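Local atomic coordinates of 4-hydroxybenzoyl-CoA thioesterase (Bacillus halodurans, PDB entry 5WH9), a protein that probably hydrolyses acyl-coenzyme A thioesters, with gentisyl-coenzyme A as its likely substrate. Residues V5-T15 against L68-R77. Sequence-based numbering, arbitrary orientation.
Sequences VYHFRVKFGDT and LLFADHVFIR
Tyr6 and Ile76 form a pair of backbone hydrogen bonds, as do Phe8 and Val74, so the antiparallel strands 6-9 and 73-77 satisfy each other's inward N-H and C=O groups; Val74 N meets Phe8 O at 2.9 Å. Past the strand ends the pairing continues: Val10 N donates to Asp72 O, and Ala71 N, in the type II turn 69-72, returns a 2.9 Å bond to Val10 O. That turn is braced by Asp72 OD2, which accepts Leu69 N from above its carboxylate plane and also forms a salt bridge with Lys96. A water accepts from Arg9 NH1 (2.9 Å) and donates to Ala71 O. Phe8, with CG between N and carbonyl carbon (chi1 76°), turns a ring face to Val74 CB, while Trp29 of helix 25-40 stacks on the ring. Phe12 sets its CB over the Phe70 ring and its own ring edge-on to that face, planes 66° apart; His35 of the second subunit meets both rings. An alanine in place of Phe70 would probably leave Phe12 without this partner and open a gap toward that subunit. Within this chain, strand 6-9 ends the curved antiparallel sheet that wraps the central helix in the hotdog fold.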
ATOM      1  N   VAL B   5       2.097  24.108  -3.240  1.00 26.34           N
ATOM      2  CA  VAL B   5       1.388  22.971  -3.799  1.00 27.67           C
ATOM      3  C   VAL B   5       2.217  21.693  -3.741  1.00 21.83           C
ATOM      4  O   VAL B   5       3.426  21.732  -3.843  1.00 28.60           O
ATOM      5  CB  VAL B   5       0.950  23.245  -5.248  1.00 27.09           C
ATOM      6  CG1 VAL B   5      -0.151  24.275  -5.284  1.00 28.17           C
ATOM      7  CG2 VAL B   5       2.123  23.694  -6.087  1.00 23.91           C
ATOM      8  N   TYR B   6       1.562  20.559  -3.582  1.00 19.95           N
ATOM      9  CA  TYR B   6       2.274  19.303  -3.504  1.00 16.48           C
ATOM     10  C   TYR B   6       2.163  18.512  -4.794  1.00 17.33           C
ATOM     11  O   TYR B   6       1.118  18.027  -5.159  1.00 22.15           O
ATOM     12  CB  TYR B   6       1.767  18.494  -2.317  1.00 17.67           C
ATOM     13  CG  TYR B   6       2.373  17.128  -2.180  1.00 18.68           C
ATOM     14  CD1 TYR B   6       3.730  16.965  -2.015  1.00 22.28           C
ATOM     15  CD2 TYR B   6       1.588  16.004  -2.214  1.00 16.86           C
ATOM     16  CE1 TYR B   6       4.282  15.720  -1.877  1.00 16.74           C
ATOM     17  CE2 TYR B   6       2.134  14.752  -2.077  1.00 21.01           C
ATOM     18  CZ  TYR B   6       3.485  14.622  -1.914  1.00 17.39           C
ATOM     19  OH  TYR B   6       4.031  13.393  -1.793  1.00 15.52           O
ATOM     20  N   HIS B   7       3.284  18.393  -5.473  1.00 18.40           N
ATOM     21  CA  HIS B   7       3.373  17.677  -6.728  1.00 20.70           C
ATOM     22  C   HIS B   7       3.596  16.194  -6.532  1.00 19.89           C
ATOM     23  O   HIS B   7       4.218  15.786  -5.577  1.00 20.79           O
ATOM     24  CB  HIS B   7       4.507  18.243  -7.570  1.00 24.44           C
ATOM     25  CG  HIS B   7       4.174  19.535  -8.233  1.00 25.66           C
ATOM     26  ND1 HIS B   7       4.608  20.749  -7.759  1.00 31.86           N
ATOM     27  CD2 HIS B   7       3.439  19.803  -9.332  1.00 22.53           C
ATOM     28  CE1 HIS B   7       4.157  21.709  -8.537  1.00 26.12           C
ATOM     29  NE2 HIS B   7       3.446  21.161  -9.500  1.00 27.03           N
ATOM     30  N   PHE B   8       3.085  15.400  -7.454  1.00 11.51           N
ATOM     31  CA  PHE B   8       3.274  13.964  -7.412  1.00 13.33           C
ATOM     32  C   PHE B   8       2.899  13.321  -8.725  1.00 12.08           C
ATOM     33  O   PHE B   8       2.181  13.882  -9.512  1.00 10.32           O
ATOM     34  CB  PHE B   8       2.555  13.297  -6.223  1.00 13.17           C
ATOM     35  CG  PHE B   8       1.070  13.148  -6.390  1.00 11.05           C
ATOM     36  CD1 PHE B   8       0.214  14.115  -5.924  1.00 10.51           C
ATOM     37  CD2 PHE B   8       0.530  12.028  -6.986  1.00 13.36           C
ATOM     38  CE1 PHE B   8      -1.146  13.975  -6.055  1.00 12.04           C
ATOM     39  CE2 PHE B   8      -0.831  11.888  -7.128  1.00 12.79           C
ATOM     40  CZ  PHE B   8      -1.670  12.860  -6.653  1.00 12.69           C
ATOM     41  N   ARG B   9       3.421  12.129  -8.941  1.00 17.91           N
ATOM     42  CA  ARG B   9       3.148  11.334 -10.130  1.00 15.93           C
ATOM     43  C   ARG B   9       2.502  10.001  -9.746  1.00 19.63           C
ATOM     44  O   ARG B   9       2.904   9.371  -8.774  1.00 21.19           O
ATOM     45  CB  ARG B   9       4.439  11.054 -10.886  1.00 21.85           C
ATOM     46  CG  ARG B   9       5.209  12.291 -11.342  1.00 29.59           C
ATOM     47  CD  ARG B   9       5.951  11.974 -12.625  1.00 38.55           C
ATOM     48  NE  ARG B   9       6.821  13.062 -13.064  1.00 51.51           N
ATOM     49  CZ  ARG B   9       7.652  12.981 -14.100  1.00 54.86           C
ATOM     50  NH1 ARG B   9       7.725  11.866 -14.816  1.00 51.51           N
ATOM     51  NH2 ARG B   9       8.409  14.023 -14.426  1.00 61.49           N
ATOM     52  N   VAL B  10       1.509   9.582 -10.521  1.00 11.70           N
ATOM     53  CA  VAL B  10       0.896   8.273 -10.364  1.00 15.90           C
ATOM     54  C   VAL B  10       1.852   7.129 -10.724  1.00 19.10           C
ATOM     55  O   VAL B  10       2.290   6.991 -11.879  1.00 22.04           O
ATOM     56  CB  VAL B  10      -0.377   8.166 -11.224  1.00 15.97           C
ATOM     57  CG1 VAL B  10      -0.974   6.786 -11.119  1.00 14.31           C
ATOM     58  CG2 VAL B  10      -1.383   9.212 -10.791  1.00 14.65           C
ATOM     59  N   LYS B  11       2.187   6.322  -9.727  1.00 15.66           N
ATOM     60  CA  LYS B  11       3.004   5.139  -9.944  1.00 14.56           C
ATOM     61  C   LYS B  11       2.140   4.005 -10.482  1.00 16.60           C
ATOM     62  O   LYS B  11       0.945   3.913 -10.193  1.00 18.07           O
ATOM     63  CB  LYS B  11       3.632   4.670  -8.629  1.00 15.98           C
ATOM     64  CG  LYS B  11       4.295   5.777  -7.837  1.00 19.13           C
ATOM     65  CD  LYS B  11       5.164   6.676  -8.729  1.00 17.76           C
ATOM     66  CE  LYS B  11       5.824   7.748  -7.905  1.00 20.65           C
ATOM     67  NZ  LYS B  11       6.984   8.331  -8.637  1.00 29.04           N
ATOM     68  N   PHE B  12       2.763   3.130 -11.253  1.00 15.16           N
ATOM     69  CA  PHE B  12       2.119   1.911 -11.701  1.00 14.69           C
ATOM     70  C   PHE B  12       1.405   1.212 -10.529  1.00 13.76           C
ATOM     71  O   PHE B  12       0.257   0.771 -10.648  1.00 13.35           O
ATOM     72  CB  PHE B  12       3.192   1.002 -12.299  1.00 15.24           C
ATOM     73  CG  PHE B  12       2.652  -0.235 -12.897  1.00 18.06           C
ATOM     74  CD1 PHE B  12       1.751  -0.167 -13.945  1.00 17.64           C
ATOM     75  CD2 PHE B  12       3.027  -1.468 -12.411  1.00 18.40           C
ATOM     76  CE1 PHE B  12       1.247  -1.312 -14.506  1.00 20.02           C
ATOM     77  CE2 PHE B  12       2.516  -2.617 -12.967  1.00 25.06           C
ATOM     78  CZ  PHE B  12       1.623  -2.535 -14.019  1.00 21.81           C
ATOM     79  N   GLY B  13       2.089   1.140  -9.396  1.00 12.27           N
ATOM     80  CA  GLY B  13       1.585   0.452  -8.227  1.00 17.35           C
ATOM     81  C   GLY B  13       0.399   1.108  -7.544  1.00 20.21           C
ATOM     82  O   GLY B  13      -0.178   0.515  -6.625  1.00 17.60           O
ATOM     83  N   ASP B  14       0.051   2.320  -7.982  1.00 15.24           N
ATOM     84  CA  ASP B  14      -1.122   3.041  -7.491  1.00 15.49           C
ATOM     85  C   ASP B  14      -2.354   2.690  -8.308  1.00 17.00           C
ATOM     86  O   ASP B  14      -3.466   3.106  -7.970  1.00 15.28           O
ATOM     87  CB  ASP B  14      -0.918   4.553  -7.592  1.00 13.23           C
ATOM     88  CG  ASP B  14       0.188   5.051  -6.694  1.00 18.88           C
ATOM     89  OD1 ASP B  14       0.283   4.555  -5.549  1.00 20.69           O
ATOM     90  OD2 ASP B  14       0.966   5.929  -7.140  1.00 18.45           O
ATOM     91  N   THR B  15      -2.153   1.940  -9.391  1.00 10.83           N
ATOM     92  CA  THR B  15      -3.269   1.525 -10.236  1.00 11.66           C
ATOM     93  C   THR B  15      -3.797   0.156  -9.796  1.00 13.67           C
ATOM     94  O   THR B  15      -3.189  -0.532  -8.970  1.00 11.32           O
ATOM     95  CB  THR B  15      -2.881   1.495 -11.730  1.00 11.01           C
ATOM     96  OG1 THR B  15      -1.989   0.399 -11.985  1.00  9.34           O
ATOM     97  CG2 THR B  15      -2.210   2.795 -12.134  1.00 11.17           C
ATOM     98  N   LEU B  68      -7.565   9.240 -12.592  1.00 23.84           N
ATOM     99  CA  LEU B  68      -6.118   9.302 -12.683  1.00 18.55           C
ATOM    100  C   LEU B  68      -5.641   7.935 -13.157  1.00 19.24           C
ATOM    101  O   LEU B  68      -6.206   6.910 -12.785  1.00 11.93           O
ATOM    102  CB  LEU B  68      -5.514   9.636 -11.324  1.00 16.80           C
ATOM    103  CG  LEU B  68      -5.820  11.009 -10.722  1.00 19.63           C
ATOM    104  CD1 LEU B  68      -5.282  11.173  -9.300  1.00 21.91           C
ATOM    105  CD2 LEU B  68      -5.308  12.131 -11.629  1.00 16.98           C
ATOM    106  N   LEU B  69      -4.720   8.287 -13.934  1.00 31.07           N
ATOM    107  CA  LEU B  69      -4.163   7.175 -14.685  1.00 25.74           C
ATOM    108  C   LEU B  69      -2.677   7.053 -14.405  1.00 28.33           C
ATOM    109  O   LEU B  69      -2.049   7.992 -13.922  1.00 31.49           O
ATOM    110  CB  LEU B  69      -4.398   7.361 -16.178  1.00 28.06           C
ATOM    111  CG  LEU B  69      -5.821   7.555 -16.706  1.00 31.02           C
ATOM    112  CD1 LEU B  69      -5.779   7.849 -18.215  1.00 29.85           C
ATOM    113  CD2 LEU B  69      -6.685   6.340 -16.429  1.00 25.83           C
ATOM    114  N   PHE B  70      -2.122   5.886 -14.701  1.00 20.42           N
ATOM    115  CA  PHE B  70      -0.690   5.671 -14.544  1.00 21.45           C
ATOM    116  C   PHE B  70       0.137   6.737 -15.271  1.00 18.89           C
ATOM    117  O   PHE B  70      -0.080   7.027 -16.450  1.00 22.19           O
ATOM    118  CB  PHE B  70      -0.318   4.259 -15.005  1.00 19.23           C
ATOM    119  CG  PHE B  70       1.160   4.011 -15.087  1.00 18.43           C
ATOM    120  CD1 PHE B  70       2.013   4.481 -14.112  1.00 19.45           C
ATOM    121  CD2 PHE B  70       1.695   3.302 -16.150  1.00 20.49           C
ATOM    122  CE1 PHE B  70       3.369   4.246 -14.195  1.00 20.30           C
ATOM    123  CE2 PHE B  70       3.036   3.068 -16.236  1.00 17.76           C
ATOM    124  CZ  PHE B  70       3.877   3.533 -15.263  1.00 20.73           C
ATOM    125  N   ALA B  71       1.062   7.338 -14.525  1.00 21.83           N
ATOM    126  CA  ALA B  71       2.038   8.313 -15.031  1.00 19.63           C
ATOM    127  C   ALA B  71       1.499   9.725 -15.075  1.00 16.15           C
ATOM    128  O   ALA B  71       2.223  10.651 -15.419  1.00 19.23           O
ATOM    129  CB  ALA B  71       2.623   7.905 -16.399  1.00 15.96           C
ATOM    130  N   ASP B  72       0.237   9.901 -14.716  1.00 16.94           N
ATOM    131  CA  ASP B  72      -0.301  11.249 -14.628  1.00 17.34           C
ATOM    132  C   ASP B  72       0.574  12.102 -13.718  1.00 15.96           C
ATOM    133  O   ASP B  72       1.054  11.619 -12.692  1.00 13.81           O
ATOM    134  CB  ASP B  72      -1.738  11.243 -14.115  1.00 18.93           C
ATOM    135  CG  ASP B  72      -2.731  11.009 -15.213  1.00 22.13           C
ATOM    136  OD1 ASP B  72      -2.294  11.030 -16.386  1.00 20.24           O
ATOM    137  OD2 ASP B  72      -3.931  10.811 -14.908  1.00 21.05           O
ATOM    138  N   HIS B  73       0.817  13.345 -14.135  1.00 18.13           N
ATOM    139  CA  HIS B  73       1.436  14.347 -13.272  1.00 22.88           C
ATOM    140  C   HIS B  73       0.283  15.043 -12.579  1.00 20.29           C
ATOM    141  O   HIS B  73      -0.720  15.364 -13.216  1.00 16.02           O
ATOM    142  CB  HIS B  73       2.205  15.390 -14.082  1.00 19.53           C
ATOM    143  CG  HIS B  73       3.321  14.823 -14.903  1.00 32.66           C
ATOM    144  ND1 HIS B  73       4.649  15.035 -14.597  1.00 39.43           N
ATOM    145  CD2 HIS B  73       3.309  14.071 -16.029  1.00 31.65           C
ATOM    146  CE1 HIS B  73       5.406  14.433 -15.497  1.00 43.58           C
ATOM    147  NE2 HIS B  73       4.617  13.839 -16.376  1.00 40.66           N
ATOM    148  N   VAL B  74       0.410  15.281 -11.281  1.00 11.83           N
ATOM    149  CA  VAL B  74      -0.709  15.827 -10.534  1.00 14.47           C
ATOM    150  C   VAL B  74      -0.132  16.714  -9.484  1.00 10.04           C
ATOM    151  O   VAL B  74       1.016  16.533  -9.067  1.00 16.78           O
ATOM    152  CB  VAL B  74      -1.551  14.682  -9.849  1.00 13.91           C
ATOM    153  CG1 VAL B  74      -2.887  15.203  -9.353  1.00 15.02           C
ATOM    154  CG2 VAL B  74      -1.780  13.532 -10.807  1.00  9.55           C
ATOM    155  N   PHE B  75      -0.908  17.689  -9.053  1.00 13.57           N
ATOM    156  CA  PHE B  75      -0.550  18.407  -7.837  1.00 18.35           C
ATOM    157  C   PHE B  75      -1.798  18.687  -6.991  1.00 14.48           C
ATOM    158  O   PHE B  75      -2.925  18.643  -7.482  1.00 15.12           O
ATOM    159  CB  PHE B  75       0.288  19.660  -8.131  1.00 17.78           C
ATOM    160  CG  PHE B  75      -0.470  20.776  -8.828  1.00 22.20           C
ATOM    161  CD1 PHE B  75      -1.224  21.684  -8.093  1.00 18.89           C
ATOM    162  CD2 PHE B  75      -0.388  20.939 -10.207  1.00 20.39           C
ATOM    163  CE1 PHE B  75      -1.905  22.727  -8.718  1.00 25.61           C
ATOM    164  CE2 PHE B  75      -1.066  21.979 -10.849  1.00 24.01           C
ATOM    165  CZ  PHE B  75      -1.833  22.879 -10.099  1.00 25.56           C
ATOM    166  N   ILE B  76      -1.596  18.895  -5.702  1.00  7.14           N
ATOM    167  CA  ILE B  76      -2.711  19.177  -4.831  1.00 13.72           C
ATOM    168  C   ILE B  76      -2.586  20.595  -4.312  1.00 10.89           C
ATOM    169  O   ILE B  76      -1.508  21.005  -3.893  1.00  9.98           O
ATOM    170  CB  ILE B  76      -2.755  18.219  -3.625  1.00  7.80           C
ATOM    171  CG1 ILE B  76      -3.164  16.812  -4.067  1.00 10.15           C
ATOM    172  CG2 ILE B  76      -3.722  18.751  -2.599  1.00  7.40           C
ATOM    173  CD1 ILE B  76      -3.009  15.731  -2.977  1.00  5.66           C
ATOM    174  N   ARG B  77      -3.685  21.337  -4.336  1.00 25.83           N
ATOM    175  CA  ARG B  77      -3.735  22.661  -3.721  1.00 26.56           C
ATOM    176  C   ARG B  77      -4.362  22.539  -2.343  1.00 28.06           C
ATOM    177  O   ARG B  77      -5.534  22.167  -2.224  1.00 23.97           O
ATOM    178  CB  ARG B  77      -4.581  23.630  -4.555  1.00 32.02           C
ATOM    179  CG  ARG B  77      -3.932  24.117  -5.829  1.00 37.44           C
ATOM    180  CD  ARG B  77      -4.465  25.500  -6.255  1.00 38.79           C
ATOM    181  NE  ARG B  77      -3.876  25.896  -7.527  1.00 38.70           N
ATOM    182  CZ  ARG B  77      -4.455  25.727  -8.713  1.00 42.09           C
ATOM    183  NH1 ARG B  77      -5.675  25.210  -8.802  1.00 32.57           N
ATOM    184  NH2 ARG B  77      -3.816  26.098  -9.817  1.00 44.11           N
TER
HETATM  185  O   HOH W   1       5.274  10.440 -15.280  1.00 37.69           O